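Local coordinates for protein DNA helicase RecQ (Deinococcus radiodurans, PDB 4Q48) that probably couples ATP hydrolysis to the unwinding of duplex DNA, moving 3' to 5', as a zinc-containing RecQ-family helicase, at residues N211-P222 against P333-D344; K315-E323 against Q384-E392. One frame throughout, in Å; residues are numbered along the deposited sequence.

Contact 1: N211-P222 against P333-D344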
loop_
_atom_site.group_PDB
_atom_site.type_symbol
_atom_site.label_atom_id
_atom_site.label_comp_id
_atom_site.label_asym_id
_atom_site.label_seq_id
_atom_site.Cartn_x
_atom_site.Cartn_y
_atom_site.Cartn_z
ATOM N N ASN A 211 5.645 16.903 -3.649
ATOM C CA ASN A 211 5.716 18.128 -2.875
ATOM C C ASN A 211 5.875 17.828 -1.391
ATOM O O ASN A 211 6.203 18.730 -0.591
ATOM C CB ASN A 211 4.491 19.020 -3.149
ATOM C CG ASN A 211 3.196 18.354 -2.805
ATOM O OD1 ASN A 211 2.909 17.251 -3.283
ATOM N ND2 ASN A 211 2.384 19.016 -1.982
ATOM N N ILE A 212 5.699 16.554 -1.033
ATOM C CA ILE A 212 5.928 16.117 0.338
ATOM C C ILE A 212 7.366 15.656 0.462
ATOM O O ILE A 212 7.770 14.705 -0.230
ATOM C CB ILE A 212 5.010 14.967 0.746
ATOM C CG1 ILE A 212 3.546 15.377 0.597
ATOM C CG2 ILE A 212 5.327 14.526 2.166
ATOM C CD1 ILE A 212 2.575 14.232 0.806
ATOM N N GLN A 213 8.140 16.332 1.325
ATOM C CA GLN A 213 9.517 15.925 1.603
ATOM C C GLN A 213 9.557 14.898 2.743
ATOM O O GLN A 213 9.004 15.155 3.810
ATOM C CB GLN A 213 10.381 17.131 1.934
ATOM C CG GLN A 213 11.689 16.750 2.567
ATOM C CD GLN A 213 12.722 17.865 2.597
ATOM O OE1 GLN A 213 13.376 18.108 3.623
ATOM N NE2 GLN A 213 12.886 18.540 1.467
ATOM N N TYR A 214 10.179 13.732 2.529
ATOM C CA TYR A 214 10.166 12.678 3.572
ATOM C C TYR A 214 11.408 12.684 4.483
ATOM O O TYR A 214 12.548 12.747 4.006
ATOM C CB TYR A 214 9.993 11.290 2.941
ATOM C CG TYR A 214 8.657 11.132 2.252
ATOM C CD1 TYR A 214 7.531 10.698 2.947
ATOM C CD2 TYR A 214 8.520 11.462 0.909
ATOM C CE1 TYR A 214 6.310 10.570 2.308
ATOM C CE2 TYR A 214 7.309 11.364 0.271
ATOM C CZ TYR A 214 6.206 10.913 0.966
ATOM O OH TYR A 214 5.014 10.815 0.287
ATOM N N ARG A 215 11.161 12.674 5.793
ATOM C CA ARG A 215 12.228 12.610 6.783
ATOM C C ARG A 215 11.956 11.640 7.913
ATOM O O ARG A 215 10.891 11.677 8.546
ATOM C CB ARG A 215 12.491 13.971 7.411
ATOM C CG ARG A 215 13.024 15.040 6.485
ATOM C CD ARG A 215 13.307 16.271 7.323
ATOM N NE ARG A 215 13.033 17.471 6.560
ATOM C CZ ARG A 215 12.904 18.670 7.099
ATOM N NH1 ARG A 215 13.019 18.798 8.409
ATOM N NH2 ARG A 215 12.643 19.715 6.322
ATOM N N VAL A 216 12.954 10.804 8.186
ATOM C CA VAL A 216 12.937 9.912 9.333
ATOM C C VAL A 216 14.264 10.119 10.062
ATOM O O VAL A 216 15.300 10.263 9.432
ATOM C CB VAL A 216 12.759 8.433 8.913
ATOM C CG1 VAL A 216 12.693 7.553 10.123
ATOM C CG2 VAL A 216 11.503 8.255 8.053
ATOM N N GLY A 217 14.236 10.174 11.382
ATOM C CA GLY A 217 15.455 10.368 12.135
ATOM C C GLY A 217 15.307 9.772 13.522
ATOM O O GLY A 217 14.206 9.306 13.895
ATOM N N LEU A 218 16.386 9.849 14.312
ATOM C CA LEU A 218 16.444 9.159 15.604
ATOM C C LEU A 218 15.739 9.945 16.702
ATOM O O LEU A 218 15.956 11.124 16.835
ATOM C CB LEU A 218 17.915 8.917 15.985
ATOM C CG LEU A 218 18.181 8.421 17.413
ATOM C CD1 LEU A 218 17.384 7.186 17.700
ATOM C CD2 LEU A 218 19.671 8.181 17.683
ATOM N N LYS A 219 14.895 9.270 17.484
ATOM C CA LYS A 219 14.170 9.904 18.598
ATOM C C LYS A 219 15.113 10.372 19.689
ATOM O O LYS A 219 15.950 9.605 20.146
ATOM C CB LYS A 219 13.140 8.933 19.174
ATOM C CG LYS A 219 12.307 9.491 20.304
ATOM C CD LYS A 219 10.831 9.255 20.060
ATOM C CE LYS A 219 10.426 7.875 20.343
ATOM N NZ LYS A 219 9.004 7.669 19.958
ATOM N N ASP A 220 14.962 11.603 20.149
ATOM C CA ASP A 220 15.818 12.112 21.242
ATOM C C ASP A 220 15.218 13.351 21.944
ATOM O O ASP A 220 15.537 14.481 21.580
ATOM C CB ASP A 220 17.216 12.463 20.711
ATOM C CG ASP A 220 18.142 12.921 21.816
ATOM O OD1 ASP A 220 17.768 12.731 23.003
ATOM O OD2 ASP A 220 19.210 13.505 21.508
ATOM N N SER A 221 14.438 13.124 22.997
ATOM C CA SER A 221 13.516 14.136 23.515
ATOM C C SER A 221 12.557 14.488 22.391
ATOM O O SER A 221 12.645 15.562 21.810
ATOM C CB SER A 221 14.229 15.403 24.054
ATOM O OG SER A 221 15.018 15.164 25.225
ATOM N N PRO A 222 11.655 13.568 22.062
ATOM C CA PRO A 222 10.831 13.770 20.865
ATOM C C PRO A 222 9.977 15.059 20.931
ATOM O O PRO A 222 9.906 15.761 19.927
ATOM C CB PRO A 222 9.943 12.516 20.826
ATOM C CG PRO A 222 9.916 12.021 22.213
ATOM C CD PRO A 222 11.264 12.377 22.819
ATOM N N PRO A 333 4.729 22.834 -0.923
ATOM C CA PRO A 333 5.695 22.060 -0.128
ATOM C C PRO A 333 5.187 21.692 1.265
ATOM O O PRO A 333 4.627 22.539 1.966
ATOM C CB PRO A 333 6.896 23.003 -0.011
ATOM C CG PRO A 333 6.824 23.861 -1.209
ATOM C CD PRO A 333 5.333 24.082 -1.425
ATOM N N SER A 334 5.379 20.443 1.658
ATOM C CA SER A 334 5.042 20.025 2.994
ATOM C C SER A 334 6.073 19.009 3.419
ATOM O O SER A 334 6.738 18.419 2.571
ATOM C CB SER A 334 3.633 19.453 3.053
ATOM O OG SER A 334 2.697 20.451 2.715
ATOM N N THR A 335 6.232 18.840 4.728
ATOM C CA THR A 335 7.229 17.934 5.281
ATOM C C THR A 335 6.573 16.781 6.012
ATOM O O THR A 335 5.644 16.982 6.791
ATOM C CB THR A 335 8.148 18.615 6.305
ATOM O OG1 THR A 335 8.581 19.912 5.852
ATOM C CG2 THR A 335 9.322 17.684 6.648
ATOM N N ALA A 336 7.049 15.571 5.776
ATOM C CA ALA A 336 6.687 14.472 6.643
ATOM C C ALA A 336 7.915 14.202 7.465
ATOM O O ALA A 336 8.983 13.950 6.909
ATOM C CB ALA A 336 6.249 13.268 5.863
ATOM N N TRP A 337 7.759 14.324 8.784
ATOM C CA TRP A 337 8.849 14.304 9.761
ATOM C C TRP A 337 8.562 13.229 10.800
ATOM O O TRP A 337 7.497 13.250 11.438
ATOM C CB TRP A 337 8.932 15.667 10.401
ATOM C CG TRP A 337 9.964 15.942 11.449
ATOM C CD1 TRP A 337 11.133 16.624 11.277
ATOM C CD2 TRP A 337 9.865 15.659 12.857
ATOM N NE1 TRP A 337 11.787 16.759 12.486
ATOM C CE2 TRP A 337 11.032 16.175 13.471
ATOM C CE3 TRP A 337 8.909 15.019 13.656
ATOM C CZ2 TRP A 337 11.276 16.056 14.848
ATOM C CZ3 TRP A 337 9.163 14.887 15.024
ATOM C CH2 TRP A 337 10.333 15.421 15.602
ATOM N N MET A 338 9.470 12.263 10.949
ATOM C CA MET A 338 9.274 11.174 11.915
ATOM C C MET A 338 10.555 10.819 12.680
ATOM O O MET A 338 11.662 10.694 12.123
ATOM C CB MET A 338 8.720 9.915 11.239
ATOM C CG MET A 338 8.745 8.655 12.130
ATOM S SD MET A 338 7.937 7.176 11.448
ATOM C CE MET A 338 9.072 6.677 10.171
ATOM N N VAL A 339 10.375 10.639 13.980
ATOM C CA VAL A 339 11.443 10.149 14.818
ATOM C C VAL A 339 10.973 8.879 15.496
ATOM O O VAL A 339 9.811 8.722 15.856
ATOM C CB VAL A 339 11.891 11.179 15.889
ATOM C CG1 VAL A 339 12.775 12.280 15.276
ATOM C CG2 VAL A 339 10.682 11.725 16.669
ATOM N N TYR A 340 11.903 7.958 15.642
ATOM C CA TYR A 340 11.620 6.718 16.303
ATOM C C TYR A 340 12.937 6.329 16.951
ATOM O O TYR A 340 14.015 6.775 16.522
ATOM C CB TYR A 340 11.116 5.663 15.304
ATOM C CG TYR A 340 12.221 4.990 14.521
ATOM C CD1 TYR A 340 12.903 5.660 13.521
ATOM C CD2 TYR A 340 12.573 3.669 14.787
ATOM C CE1 TYR A 340 13.915 5.031 12.826
ATOM C CE2 TYR A 340 13.570 3.042 14.097
ATOM C CZ TYR A 340 14.237 3.722 13.137
ATOM O OH TYR A 340 15.234 3.080 12.474
ATOM N N GLY A 341 12.861 5.517 17.992
ATOM C CA GLY A 341 14.064 5.058 18.641
ATOM C C GLY A 341 14.103 3.574 18.931
ATOM O O GLY A 341 13.174 2.813 18.604
ATOM N N LEU A 342 15.272 3.168 19.415
ATOM C CA LEU A 342 15.378 2.428 20.668
ATOM C C LEU A 342 14.231 1.507 21.059
ATOM O O LEU A 342 14.068 0.377 20.588
ATOM C CB LEU A 342 15.475 3.459 21.823
ATOM C CG LEU A 342 16.666 4.276 22.310
ATOM C CD1 LEU A 342 17.120 5.320 21.274
ATOM C CD2 LEU A 342 16.244 4.934 23.611
ATOM N N SER A 343 13.446 2.096 21.959
ATOM C CA SER A 343 12.352 1.501 22.676
ATOM C C SER A 343 11.107 1.319 21.839
ATOM O O SER A 343 10.250 0.492 22.179
ATOM C CB SER A 343 12.019 2.376 23.889
ATOM O OG SER A 343 11.463 3.617 23.478
ATOM N N ASP A 344 10.985 2.098 20.769
ATOM C CA ASP A 344 9.809 1.958 19.928
ATOM C C ASP A 344 9.794 0.596 19.264
ATOM O O ASP A 344 8.756 -0.072 19.279
ATOM C CB ASP A 344 9.740 3.044 18.848
ATOM C CG ASP A 344 9.781 4.449 19.407
ATOM O OD1 ASP A 344 9.518 4.654 20.615
ATOM O OD2 ASP A 344 10.110 5.355 18.619
#

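Contact 2: K315-E323 against Q384-E392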
loop_
_atom_site.group_PDB
_atom_site.type_symbol
_atom_site.label_atom_id
_atom_site.label_comp_id
_atom_site.label_asym_id
_atom_site.label_seq_id
_atom_site.Cartn_x
_atom_site.Cartn_y
_atom_site.Cartn_z
ATOM N N LYS A 315 1.801 1.716 12.256
ATOM C CA LYS A 315 1.627 0.265 12.317
ATOM C C LYS A 315 2.110 -0.421 11.035
ATOM O O LYS A 315 2.394 -1.615 11.023
ATOM C CB LYS A 315 0.160 -0.104 12.578
ATOM C CG LYS A 315 -0.514 0.727 13.666
ATOM C CD LYS A 315 -1.588 -0.088 14.418
ATOM C CE LYS A 315 -2.627 0.782 15.167
ATOM N NZ LYS A 315 -4.057 0.290 15.199
ATOM N N SER A 316 2.200 0.333 9.952
ATOM C CA SER A 316 2.635 -0.227 8.693
ATOM C C SER A 316 3.049 0.841 7.686
ATOM O O SER A 316 2.816 2.035 7.901
ATOM C CB SER A 316 1.513 -1.073 8.117
ATOM O OG SER A 316 0.390 -0.259 7.843
ATOM N N MET A 317 3.635 0.392 6.576
ATOM C CA MET A 317 3.924 1.257 5.438
ATOM C C MET A 317 2.628 1.815 4.832
ATOM O O MET A 317 2.578 2.978 4.423
ATOM C CB MET A 317 4.723 0.509 4.364
ATOM C CG MET A 317 6.173 0.230 4.717
ATOM S SD MET A 317 7.161 1.723 4.863
ATOM C CE MET A 317 7.712 1.940 3.175
ATOM N N GLU A 318 1.593 0.980 4.752
ATOM C CA GLU A 318 0.281 1.426 4.268
ATOM C C GLU A 318 -0.225 2.607 5.100
ATOM O O GLU A 318 -0.573 3.659 4.553
ATOM C CB GLU A 318 -0.748 0.301 4.360
ATOM C CG GLU A 318 -0.537 -0.868 3.447
ATOM C CD GLU A 318 0.369 -1.914 4.071
ATOM O OE1 GLU A 318 1.209 -1.551 4.928
ATOM O OE2 GLU A 318 0.204 -3.112 3.741
ATOM N N GLY A 319 -0.209 2.435 6.423
ATOM C CA GLY A 319 -0.640 3.473 7.337
ATOM C C GLY A 319 0.214 4.720 7.265
ATOM O O GLY A 319 -0.298 5.836 7.280
ATOM N N TYR A 320 1.522 4.520 7.182
ATOM C CA TYR A 320 2.463 5.622 7.097
ATOM C C TYR A 320 2.181 6.445 5.841
ATOM O O TYR A 320 2.144 7.683 5.875
ATOM C CB TYR A 320 3.903 5.095 7.130
ATOM C CG TYR A 320 4.943 6.159 6.914
ATOM C CD1 TYR A 320 5.300 7.040 7.922
ATOM C CD2 TYR A 320 5.544 6.310 5.674
ATOM C CE1 TYR A 320 6.251 8.032 7.699
ATOM C CE2 TYR A 320 6.484 7.286 5.447
ATOM C CZ TYR A 320 6.841 8.150 6.457
ATOM O OH TYR A 320 7.794 9.120 6.199
ATOM N N TYR A 321 1.966 5.764 4.729
ATOM C CA TYR A 321 1.671 6.460 3.483
ATOM C C TYR A 321 0.331 7.216 3.535
ATOM O O TYR A 321 0.214 8.340 3.030
ATOM C CB TYR A 321 1.661 5.472 2.321
ATOM C CG TYR A 321 1.385 6.129 1.020
ATOM C CD1 TYR A 321 2.411 6.736 0.297
ATOM C CD2 TYR A 321 0.092 6.199 0.524
ATOM C CE1 TYR A 321 2.155 7.360 -0.915
ATOM C CE2 TYR A 321 -0.177 6.831 -0.669
ATOM C CZ TYR A 321 0.851 7.400 -1.384
ATOM O OH TYR A 321 0.555 8.002 -2.573
ATOM N N GLN A 322 -0.686 6.620 4.148
ATOM C CA GLN A 322 -1.968 7.302 4.169
ATOM C C GLN A 322 -1.830 8.492 5.119
ATOM O O GLN A 322 -2.322 9.589 4.839
ATOM C CB GLN A 322 -3.127 6.396 4.616
ATOM C CG GLN A 322 -4.296 7.231 5.169
ATOM C CD GLN A 322 -5.378 6.449 5.911
ATOM O OE1 GLN A 322 -5.085 5.590 6.752
ATOM N NE2 GLN A 322 -6.640 6.783 5.634
ATOM N N GLU A 323 -1.128 8.293 6.228
ATOM C CA GLU A 323 -1.018 9.367 7.196
ATOM C C GLU A 323 -0.177 10.546 6.671
ATOM O O GLU A 323 -0.662 11.654 6.611
ATOM C CB GLU A 323 -0.452 8.837 8.503
ATOM C CG GLU A 323 -1.476 8.144 9.346
ATOM C CD GLU A 323 -0.870 7.082 10.245
ATOM O OE1 GLU A 323 0.312 7.237 10.627
ATOM O OE2 GLU A 323 -1.563 6.078 10.548
ATOM N N GLN A 384 12.344 6.309 -3.091
ATOM C CA GLN A 384 12.491 5.099 -3.889
ATOM C C GLN A 384 12.066 3.857 -3.107
ATOM O O GLN A 384 11.315 3.026 -3.634
ATOM C CB GLN A 384 13.923 4.925 -4.386
ATOM C CG GLN A 384 14.256 5.746 -5.618
ATOM C CD GLN A 384 15.724 5.655 -6.031
ATOM O OE1 GLN A 384 16.619 5.437 -5.205
ATOM N NE2 GLN A 384 15.978 5.851 -7.317
ATOM N N VAL A 385 12.509 3.730 -1.861
ATOM C CA VAL A 385 12.163 2.556 -1.065
ATOM C C VAL A 385 10.677 2.498 -0.769
ATOM O O VAL A 385 10.073 1.427 -0.831
ATOM C CB VAL A 385 12.948 2.520 0.262
ATOM C CG1 VAL A 385 12.342 1.513 1.251
ATOM C CG2 VAL A 385 14.441 2.223 0.021
ATOM N N LEU A 386 10.095 3.652 -0.441
ATOM C CA LEU A 386 8.667 3.774 -0.084
ATOM C C LEU A 386 7.755 3.391 -1.238
ATOM O O LEU A 386 6.831 2.601 -1.073
ATOM C CB LEU A 386 8.344 5.207 0.372
ATOM C CG LEU A 386 6.885 5.652 0.543
ATOM C CD1 LEU A 386 6.211 4.876 1.658
ATOM C CD2 LEU A 386 6.816 7.115 0.868
ATOM N N LEU A 387 8.066 3.923 -2.415
ATOM C CA LEU A 387 7.249 3.745 -3.601
ATOM C C LEU A 387 7.364 2.306 -4.103
ATOM O O LEU A 387 6.393 1.744 -4.625
ATOM C CB LEU A 387 7.666 4.763 -4.669
ATOM C CG LEU A 387 7.349 6.231 -4.278
ATOM C CD1 LEU A 387 7.768 7.218 -5.340
ATOM C CD2 LEU A 387 5.883 6.428 -3.964
ATOM N N HIS A 388 8.530 1.693 -3.887
ATOM C CA HIS A 388 8.771 0.311 -4.295
ATOM C C HIS A 388 7.827 -0.663 -3.574
ATOM O O HIS A 388 7.362 -1.651 -4.144
ATOM C CB HIS A 388 10.231 -0.068 -4.027
ATOM C CG HIS A 388 10.511 -1.536 -4.168
ATOM N ND1 HIS A 388 10.766 -2.134 -5.389
ATOM C CD2 HIS A 388 10.537 -2.530 -3.250
ATOM C CE1 HIS A 388 10.948 -3.430 -5.211
ATOM N NE2 HIS A 388 10.816 -3.696 -3.924
ATOM N N TYR A 389 7.525 -0.368 -2.321
ATOM C CA TYR A 389 6.600 -1.183 -1.544
ATOM C C TYR A 389 5.223 -1.249 -2.228
ATOM O O TYR A 389 4.518 -2.246 -2.132
ATOM C CB TYR A 389 6.467 -0.600 -0.153
ATOM C CG TYR A 389 5.724 -1.429 0.855
ATOM C CD1 TYR A 389 6.353 -2.486 1.519
ATOM C CD2 TYR A 389 4.386 -1.168 1.150
ATOM C CE1 TYR A 389 5.668 -3.258 2.465
ATOM C CE2 TYR A 389 3.691 -1.935 2.103
ATOM C CZ TYR A 389 4.343 -2.969 2.762
ATOM O OH TYR A 389 3.669 -3.723 3.704
ATOM N N PHE A 390 4.852 -0.190 -2.937
ATOM C CA PHE A 390 3.559 -0.162 -3.604
ATOM C C PHE A 390 3.701 -0.565 -5.074
ATOM O O PHE A 390 2.760 -0.429 -5.851
ATOM C CB PHE A 390 2.913 1.239 -3.494
ATOM C CG PHE A 390 2.629 1.657 -2.092
ATOM C CD1 PHE A 390 1.525 1.159 -1.410
ATOM C CD2 PHE A 390 3.494 2.507 -1.425
ATOM C CE1 PHE A 390 1.278 1.515 -0.084
ATOM C CE2 PHE A 390 3.258 2.877 -0.098
ATOM C CZ PHE A 390 2.147 2.379 0.573
ATOM N N GLY A 391 4.860 -1.089 -5.449
ATOM C CA GLY A 391 5.045 -1.564 -6.802
ATOM C C GLY A 391 5.446 -0.511 -7.813
ATOM O O GLY A 391 5.516 -0.792 -9.007
ATOM N N GLU A 392 5.705 0.706 -7.356
ATOM C CA GLU A 392 6.194 1.752 -8.248
ATOM C C GLU A 392 7.715 1.841 -8.151
ATOM O O GLU A 392 8.262 1.839 -7.050
ATOM C CB GLU A 392 5.563 3.101 -7.908
ATOM C CG GLU A 392 6.139 4.278 -8.677
ATOM C CD GLU A 392 5.302 5.542 -8.509
ATOM O OE1 GLU A 392 4.332 5.508 -7.728
ATOM O OE2 GLU A 392 5.625 6.574 -9.136
#

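Contact 1: N211-P222 against P333-D344
Two parallel strands at one margin of the second RecA-like helicase domain pair here: the outermost strand, 212-218, runs beside 334-340 with the axes 18° apart. Backbone bonds step regularly between them, from Ser334 N to Asn211 O through Ala336 N to Gln213 O (2.8 Å) and on to Lys219 N, which donates to Tyr340 O (2.8 Å).

On the face carrying Tyr214 and Val216 the contacts are apolar. Val216 and Met338 run alongside each other off the sheet, and the bend at the end of the methionine (chi3 72°) brings its CE to 3.6 Å from Val216 CG2. Ala336 CB rests against both Ile212 CG2 and Tyr214 CD1. Helices 317-324 and 359-376 pack over this face.

The other face is more polar. Arg215 lays its guanidinium over Thr335 CG2, which sits 3.6 Å above the plane, while NE and NH2 both grip Gln213 OE1 side-on. NE meets that oxygen on a lone pair at 3.0 Å, NH2 from above the amide plane, while Asn400 OD1 takes a bond from the other end of the amide, Gln213 NE2; Glu233 forms a salt bridge with Arg215 NH1, so the guanidinium is held from two directions.

Past the strands, Lys219 starts with CG anti to its N (chi1 -178°), then bends twice to set NZ 2.9 Å from Asp344 OD2 in a salt bridge. Gly341 N reaches the same oxygen at 2.8 Å from the opposite face of the carboxylate, and Leu311 O also takes a bond from NZ. Beyond strand 212-218, Asp402 of the zinc-binding region bonds to Tyr214 and Val216. The pair thus forms the edge of the parallel alpha/beta sheet of a RecA-like domain, with the zinc module docked against it.

Contact 2: K315-E323 against Q384-E392
Leu387 O is gripped by two backbone donors, Phe390 N and Glu392 N, each at 3.0 Å and from opposite faces of the carbonyl plane; the turn they fix presents the Phe390 ring to Tyr321 across the contact. Phe390 CZ comes to 3.6 Å from Tyr321 CB, and the two rings meet obliquely, planes 53° apart. Edge-on, the same phenylalanine ring points at Glu318 CA and Met317 O, while Phe207 lies against it with nearly parallel planes.

Met317 works between two partners. Its CB lies over one face of the Tyr389 ring, 3.7 Å from the centroid, a CH-pi contact; SD is above the ring too, farther off at 5.4 Å from the centroid, which makes a Met-aromatic pair. Bends at chi2 and chi3 (the latter -89°) then fold the chain so that CE ends 3.6 Å from Leu386 CD1. That leucine methyl also approaches the edge of the Tyr320 ring.

At the polar end of the contact the Glu318 carboxylate stands steeply against the Tyr389 ring. The two are linked through Lys368, whose NZ makes a salt bridge with Glu318 OE2 and a hydrogen bond with Tyr389 OH. At the start of helix 317-324, Ser316 OG accepts from Gly319 N at 3.1 Å and caps the N-terminus. A leucine in place of Tyr389 would probably leave Met317 CB without an aromatic face and Lys368 without its phenolic partner.

The helices cross at 114°, and with their axes 10.9 Å apart, large side chains fill the interval. Helix 384-389 closes in a Schellman motif, with Gly391 at positive phi as the C-prime residue and Gly391 N bonded to His388 O. The contact as a whole is an aromatic and methionine interface joining the helicase C-terminal domain to the RecQ zinc-binding module.

In the fold
The segments interleave along the chain: 211-222, then 315-323, 333-344 and 384-392. Contact 1 is the edge of the six-stranded parallel sheet, contact 2 the meeting of two helices over one face of it, and their centres lie 15 Å apart. Strand 334-340 is the next element of secondary structure after helix 317-324. The two contacts touch where Tyr214 CD1 lies 3.6 Å from Tyr320 OH and Tyr214 CE1 3.8 Å from Leu386 CD2. Since Tyr214 also approaches Cys401, a zinc ligand, sheet edge, helix 317-324 and zinc-binding module meet in one continuous packed core around Tyr214, consistent with the second helicase domain and the zinc module acting as one unit.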